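Local coordinates for protein 6-phosphogluconolactonase (Trypanosoma cruzi, PDB 6VYE) that probably hydrolyses 6-phosphogluconolactone to 6-phosphogluconate, the second step of the oxidative pentose phosphate pathway, at residues Leu50-His64 / Asn95-Ile107. Numbering follows the deposited sequence.
Sequences LSGGSTPKMLYSLLH and NYNMARQALLRDI. Unlike the reference sequence in segment 95-107: R105 (reference His).
Y60 of helix 54-64 sits as a knob among M98, A99, A102 and L103 of helix 95-104. M98 crosses the tyrosine in an oblique Met-aromatic contact, M98 SD lying 3.9 Å from Y60 CD2. Bends at chi2 and chi3 (both -85°) carry CE of M98 past the ring to G52 CA (3.7 Å). L50 CD1 and P56 O cover opposite faces of the ring, each offset toward its rim, and Y60 OH donates to S51 O (2.5 Å), tying the tyrosine to the loop before its helix. H64 NE2 gives D106 OD1 a nearly straight hydrogen bond of 2.7 Å (164°), taken on the anti lone pair with ring and carboxylate almost coplanar. R105 places one guanidinium face over H64 NE2, donates from NE to Q101 O, and forms a charge-only salt bridge from NH1 to D106 OD1, well out of the guanidinium plane. On the sheet side, L50 and L104 meet tip to tip, and both touch F79. The helices run roughly parallel (28°, axes 7.7 Å apart at closest approach): helix 54-64 follows strand 46-50, and helix 95-104 lies on the neighbouring parallel strand 77-85 through A99 and L104, as in the Rossmann-like fold of the 6-phosphogluconolactonase family.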
loop_
_atom_site.group_PDB
_atom_site.type_symbol
_atom_site.label_atom_id
_atom_site.label_comp_id
_atom_site.label_asym_id
_atom_site.label_seq_id
_atom_site.Cartn_x
_atom_site.Cartn_y
_atom_site.Cartn_z
ATOM N N LEU A 50 -1.841 -3.849 2.980
ATOM C CA LEU A 50 -0.425 -4.268 3.022
ATOM C C LEU A 50 0.203 -4.049 1.641
ATOM O O LEU A 50 -0.496 -4.202 0.660
ATOM C CB LEU A 50 -0.325 -5.741 3.414
ATOM C CG LEU A 50 -0.930 -6.151 4.750
ATOM C CD1 LEU A 50 -0.726 -7.644 4.999
ATOM C CD2 LEU A 50 -0.315 -5.364 5.867
ATOM N N SER A 51 1.477 -3.683 1.587
ATOM C CA SER A 51 2.295 -3.755 0.348
ATOM C C SER A 51 3.128 -5.049 0.342
ATOM O O SER A 51 3.348 -5.649 1.441
ATOM C CB SER A 51 3.174 -2.539 0.241
ATOM O OG SER A 51 3.963 -2.476 1.418
ATOM N N GLY A 52 3.579 -5.464 -0.845
ATOM C CA GLY A 52 4.580 -6.547 -1.021
ATOM C C GLY A 52 6.009 -6.013 -1.005
ATOM O O GLY A 52 6.202 -4.810 -0.774
ATOM N N GLY A 53 6.996 -6.883 -1.218
ATOM C CA GLY A 53 8.425 -6.513 -1.186
ATOM C C GLY A 53 9.120 -6.940 0.095
ATOM O O GLY A 53 8.457 -7.542 1.003
ATOM N N SER A 54 10.417 -6.661 0.183
ATOM C CA SER A 54 11.310 -7.263 1.212
ATOM C C SER A 54 11.309 -6.431 2.505
ATOM O O SER A 54 11.381 -7.036 3.599
ATOM C CB SER A 54 12.699 -7.473 0.659
ATOM O OG SER A 54 13.110 -6.368 -0.136
ATOM N N THR A 55 11.208 -5.102 2.422
ATOM C CA THR A 55 11.066 -4.245 3.632
ATOM C C THR A 55 9.734 -4.542 4.322
ATOM O O THR A 55 9.735 -4.751 5.531
ATOM C CB THR A 55 11.275 -2.758 3.341
ATOM O OG1 THR A 55 12.620 -2.664 2.884
ATOM C CG2 THR A 55 11.142 -1.847 4.544
ATOM N N PRO A 56 8.564 -4.489 3.635
ATOM C CA PRO A 56 7.323 -4.981 4.229
ATOM C C PRO A 56 7.453 -6.377 4.860
ATOM O O PRO A 56 7.023 -6.518 5.948
ATOM C CB PRO A 56 6.373 -5.001 3.038
ATOM C CG PRO A 56 6.826 -3.812 2.229
ATOM C CD PRO A 56 8.337 -3.827 2.337
ATOM N N LYS A 57 8.068 -7.345 4.166
ATOM C CA LYS A 57 8.210 -8.755 4.638
ATOM C C LYS A 57 8.891 -8.758 6.005
ATOM O O LYS A 57 8.483 -9.541 6.895
ATOM C CB LYS A 57 8.983 -9.597 3.624
ATOM C CG LYS A 57 9.109 -11.087 3.923
ATOM C CD LYS A 57 10.164 -11.728 3.011
ATOM C CE LYS A 57 10.787 -12.995 3.558
ATOM N NZ LYS A 57 12.125 -13.252 2.964
ATOM N N MET A 58 9.835 -7.854 6.199
ATOM C CA MET A 58 10.543 -7.744 7.493
ATOM C C MET A 58 9.649 -7.064 8.523
ATOM O O MET A 58 9.726 -7.468 9.676
ATOM C CB MET A 58 11.849 -6.968 7.335
ATOM C CG MET A 58 12.886 -7.796 6.629
ATOM S SD MET A 58 14.212 -6.742 6.094
ATOM C CE MET A 58 14.924 -6.396 7.703
ATOM N N LEU A 59 8.894 -6.031 8.128
ATOM C CA LEU A 59 7.910 -5.361 9.007
ATOM C C LEU A 59 6.904 -6.418 9.503
ATOM O O LEU A 59 6.647 -6.449 10.681
ATOM C CB LEU A 59 7.277 -4.196 8.231
ATOM C CG LEU A 59 5.965 -3.627 8.761
ATOM C CD1 LEU A 59 6.101 -3.164 10.186
ATOM C CD2 LEU A 59 5.467 -2.486 7.891
ATOM N N TYR A 60 6.421 -7.295 8.637
ATOM C CA TYR A 60 5.368 -8.284 8.984
ATOM C C TYR A 60 5.935 -9.368 9.900
ATOM O O TYR A 60 5.171 -9.815 10.810
ATOM C CB TYR A 60 4.693 -8.883 7.751
ATOM C CG TYR A 60 4.174 -7.890 6.757
ATOM C CD1 TYR A 60 3.860 -6.598 7.114
ATOM C CD2 TYR A 60 3.991 -8.272 5.433
ATOM C CE1 TYR A 60 3.367 -5.698 6.179
ATOM C CE2 TYR A 60 3.561 -7.373 4.479
ATOM C CZ TYR A 60 3.243 -6.082 4.852
ATOM O OH TYR A 60 2.809 -5.232 3.885
ATOM N N SER A 61 7.214 -9.735 9.722
ATOM C CA SER A 61 7.921 -10.704 10.597
ATOM C C SER A 61 8.148 -10.050 11.956
ATOM O O SER A 61 8.030 -10.739 12.963
ATOM C CB SER A 61 9.230 -11.151 10.016
ATOM O OG SER A 61 9.015 -11.544 8.676
ATOM N N LEU A 62 8.499 -8.776 11.959
ATOM C CA LEU A 62 8.652 -8.000 13.206
ATOM C C LEU A 62 7.315 -7.968 13.970
ATOM O O LEU A 62 7.349 -8.292 15.162
ATOM C CB LEU A 62 9.184 -6.616 12.838
ATOM C CG LEU A 62 9.533 -5.690 13.995
ATOM C CD1 LEU A 62 10.396 -6.392 15.056
ATOM C CD2 LEU A 62 10.243 -4.462 13.456
ATOM N N LEU A 63 6.183 -7.662 13.313
ATOM C CA LEU A 63 4.829 -7.645 13.938
ATOM C C LEU A 63 4.536 -9.020 14.549
ATOM O O LEU A 63 3.958 -9.074 15.667
ATOM C CB LEU A 63 3.755 -7.256 12.905
ATOM C CG LEU A 63 3.741 -5.786 12.492
ATOM C CD1 LEU A 63 2.913 -5.543 11.236
ATOM C CD2 LEU A 63 3.232 -4.912 13.610
ATOM N N HIS A 64 4.910 -10.089 13.835
ATOM C CA HIS A 64 4.643 -11.492 14.228
ATOM C C HIS A 64 5.452 -11.844 15.479
ATOM O O HIS A 64 4.891 -12.487 16.366
ATOM C CB HIS A 64 4.981 -12.472 13.099
ATOM C CG HIS A 64 4.628 -13.878 13.441
ATOM N ND1 HIS A 64 5.557 -14.790 13.906
ATOM C CD2 HIS A 64 3.439 -14.522 13.419
ATOM C CE1 HIS A 64 4.952 -15.946 14.135
ATOM N NE2 HIS A 64 3.656 -15.808 13.853
ATOM N N ASN A 95 1.762 -11.604 -3.128
ATOM C CA ASN A 95 1.881 -10.758 -1.903
ATOM C C ASN A 95 1.218 -11.483 -0.718
ATOM O O ASN A 95 1.754 -11.459 0.415
ATOM C CB ASN A 95 1.271 -9.371 -2.124
ATOM C CG ASN A 95 2.068 -8.523 -3.105
ATOM O OD1 ASN A 95 3.252 -8.733 -3.283
ATOM N ND2 ASN A 95 1.442 -7.548 -3.735
ATOM N N TYR A 96 0.102 -12.155 -0.960
ATOM C CA TYR A 96 -0.612 -12.928 0.091
ATOM C C TYR A 96 0.300 -14.058 0.617
ATOM O O TYR A 96 0.458 -14.185 1.863
ATOM C CB TYR A 96 -1.959 -13.433 -0.405
ATOM C CG TYR A 96 -2.597 -14.346 0.598
ATOM C CD1 TYR A 96 -2.830 -13.893 1.884
ATOM C CD2 TYR A 96 -2.878 -15.672 0.309
ATOM C CE1 TYR A 96 -3.361 -14.721 2.851
ATOM C CE2 TYR A 96 -3.420 -16.517 1.269
ATOM C CZ TYR A 96 -3.670 -16.028 2.540
ATOM O OH TYR A 96 -4.193 -16.806 3.523
ATOM N N ASN A 97 0.960 -14.799 -0.279
ATOM C CA ASN A 97 1.877 -15.912 0.108
ATOM C C ASN A 97 2.965 -15.395 1.065
ATOM O O ASN A 97 3.221 -16.055 2.139
ATOM C CB ASN A 97 2.503 -16.576 -1.119
ATOM C CG ASN A 97 3.436 -17.710 -0.749
ATOM O OD1 ASN A 97 3.006 -18.669 -0.125
ATOM N ND2 ASN A 97 4.701 -17.592 -1.104
ATOM N N MET A 98 3.577 -14.255 0.735
ATOM C CA MET A 98 4.675 -13.656 1.541
ATOM C C MET A 98 4.131 -13.200 2.912
ATOM O O MET A 98 4.748 -13.523 3.948
ATOM C CB MET A 98 5.320 -12.489 0.776
ATOM C CG MET A 98 6.388 -11.742 1.564
ATOM S SD MET A 98 5.764 -10.401 2.697
ATOM C CE MET A 98 5.634 -9.010 1.573
ATOM N N ALA A 99 3.027 -12.453 2.935
ATOM C CA ALA A 99 2.406 -11.916 4.172
ATOM C C ALA A 99 1.998 -13.095 5.072
ATOM O O ALA A 99 2.167 -12.983 6.283
ATOM C CB ALA A 99 1.208 -11.020 3.826
ATOM N N ARG A 100 1.465 -14.163 4.472
ATOM C CA ARG A 100 0.986 -15.382 5.157
ATOM C C ARG A 100 2.180 -16.075 5.830
ATOM O O ARG A 100 2.043 -16.413 7.034
ATOM C CB ARG A 100 0.259 -16.298 4.166
ATOM C CG ARG A 100 -0.415 -17.517 4.786
ATOM C CD ARG A 100 -0.600 -18.683 3.835
ATOM N NE ARG A 100 0.283 -19.817 4.163
ATOM C CZ ARG A 100 1.364 -20.235 3.473
ATOM N NH1 ARG A 100 2.031 -21.297 3.898
ATOM N NH2 ARG A 100 1.771 -19.632 2.364
ATOM N N GLN A 101 3.314 -16.242 5.124
ATOM C CA GLN A 101 4.486 -16.946 5.702
ATOM C C GLN A 101 5.006 -16.140 6.898
ATOM O O GLN A 101 5.364 -16.749 7.927
ATOM C CB GLN A 101 5.550 -17.197 4.637
ATOM C CG GLN A 101 5.141 -18.267 3.633
ATOM C CD GLN A 101 6.087 -18.426 2.466
ATOM O OE1 GLN A 101 6.141 -19.487 1.847
ATOM N NE2 GLN A 101 6.849 -17.382 2.163
ATOM N N ALA A 102 5.007 -14.816 6.789
ATOM C CA ALA A 102 5.678 -13.896 7.731
ATOM C C ALA A 102 4.814 -13.643 8.969
ATOM O O ALA A 102 5.397 -13.375 10.051
ATOM C CB ALA A 102 5.997 -12.606 7.024
ATOM N N LEU A 103 3.492 -13.650 8.820
ATOM C CA LEU A 103 2.543 -13.116 9.844
ATOM C C LEU A 103 1.153 -13.772 9.750
ATOM O O LEU A 103 0.666 -14.208 10.772
ATOM C CB LEU A 103 2.441 -11.601 9.635
ATOM C CG LEU A 103 1.364 -10.886 10.442
ATOM C CD1 LEU A 103 1.577 -11.051 11.941
ATOM C CD2 LEU A 103 1.322 -9.415 10.057
ATOM N N LEU A 104 0.507 -13.799 8.578
ATOM C CA LEU A 104 -0.969 -13.964 8.527
ATOM C C LEU A 104 -1.384 -15.408 8.831
ATOM O O LEU A 104 -2.560 -15.605 9.142
ATOM C CB LEU A 104 -1.506 -13.482 7.184
ATOM C CG LEU A 104 -1.270 -12.005 6.896
ATOM C CD1 LEU A 104 -1.928 -11.609 5.576
ATOM C CD2 LEU A 104 -1.808 -11.126 8.007
ATOM N N ARG A 105 -0.455 -16.365 8.769
ATOM C CA ARG A 105 -0.726 -17.790 9.098
ATOM C C ARG A 105 -1.248 -17.880 10.545
ATOM O O ARG A 105 -2.018 -18.770 10.820
ATOM C CB ARG A 105 0.529 -18.650 8.880
ATOM C CG ARG A 105 1.758 -18.253 9.688
ATOM C CD ARG A 105 3.006 -19.026 9.249
ATOM N NE ARG A 105 4.242 -18.381 9.704
ATOM C CZ ARG A 105 4.786 -18.537 10.912
ATOM N NH1 ARG A 105 4.253 -19.372 11.784
ATOM N NH2 ARG A 105 5.882 -17.886 11.239
ATOM N N ASP A 106 -0.902 -16.933 11.418
ATOM C CA ASP A 106 -1.327 -16.939 12.838
ATOM C C ASP A 106 -2.406 -15.881 13.147
ATOM O O ASP A 106 -2.618 -15.621 14.340
ATOM C CB ASP A 106 -0.107 -16.708 13.713
ATOM C CG ASP A 106 0.748 -17.961 13.821
ATOM O OD1 ASP A 106 1.986 -17.865 13.713
ATOM O OD2 ASP A 106 0.162 -19.018 13.974
ATOM N N ILE A 107 -3.054 -15.274 12.146
ATOM C CA ILE A 107 -4.124 -14.246 12.344
ATOM C C ILE A 107 -5.485 -14.901 12.139
ATOM O O ILE A 107 -5.664 -15.683 11.222
ATOM C CB ILE A 107 -3.905 -13.049 11.389
ATOM C CG1 ILE A 107 -2.553 -12.404 11.657
ATOM C CG2 ILE A 107 -5.047 -12.030 11.457
ATOM C CD1 ILE A 107 -2.332 -11.968 13.096
HETATM O O HOH W 1 6.123 -9.951 -2.324
#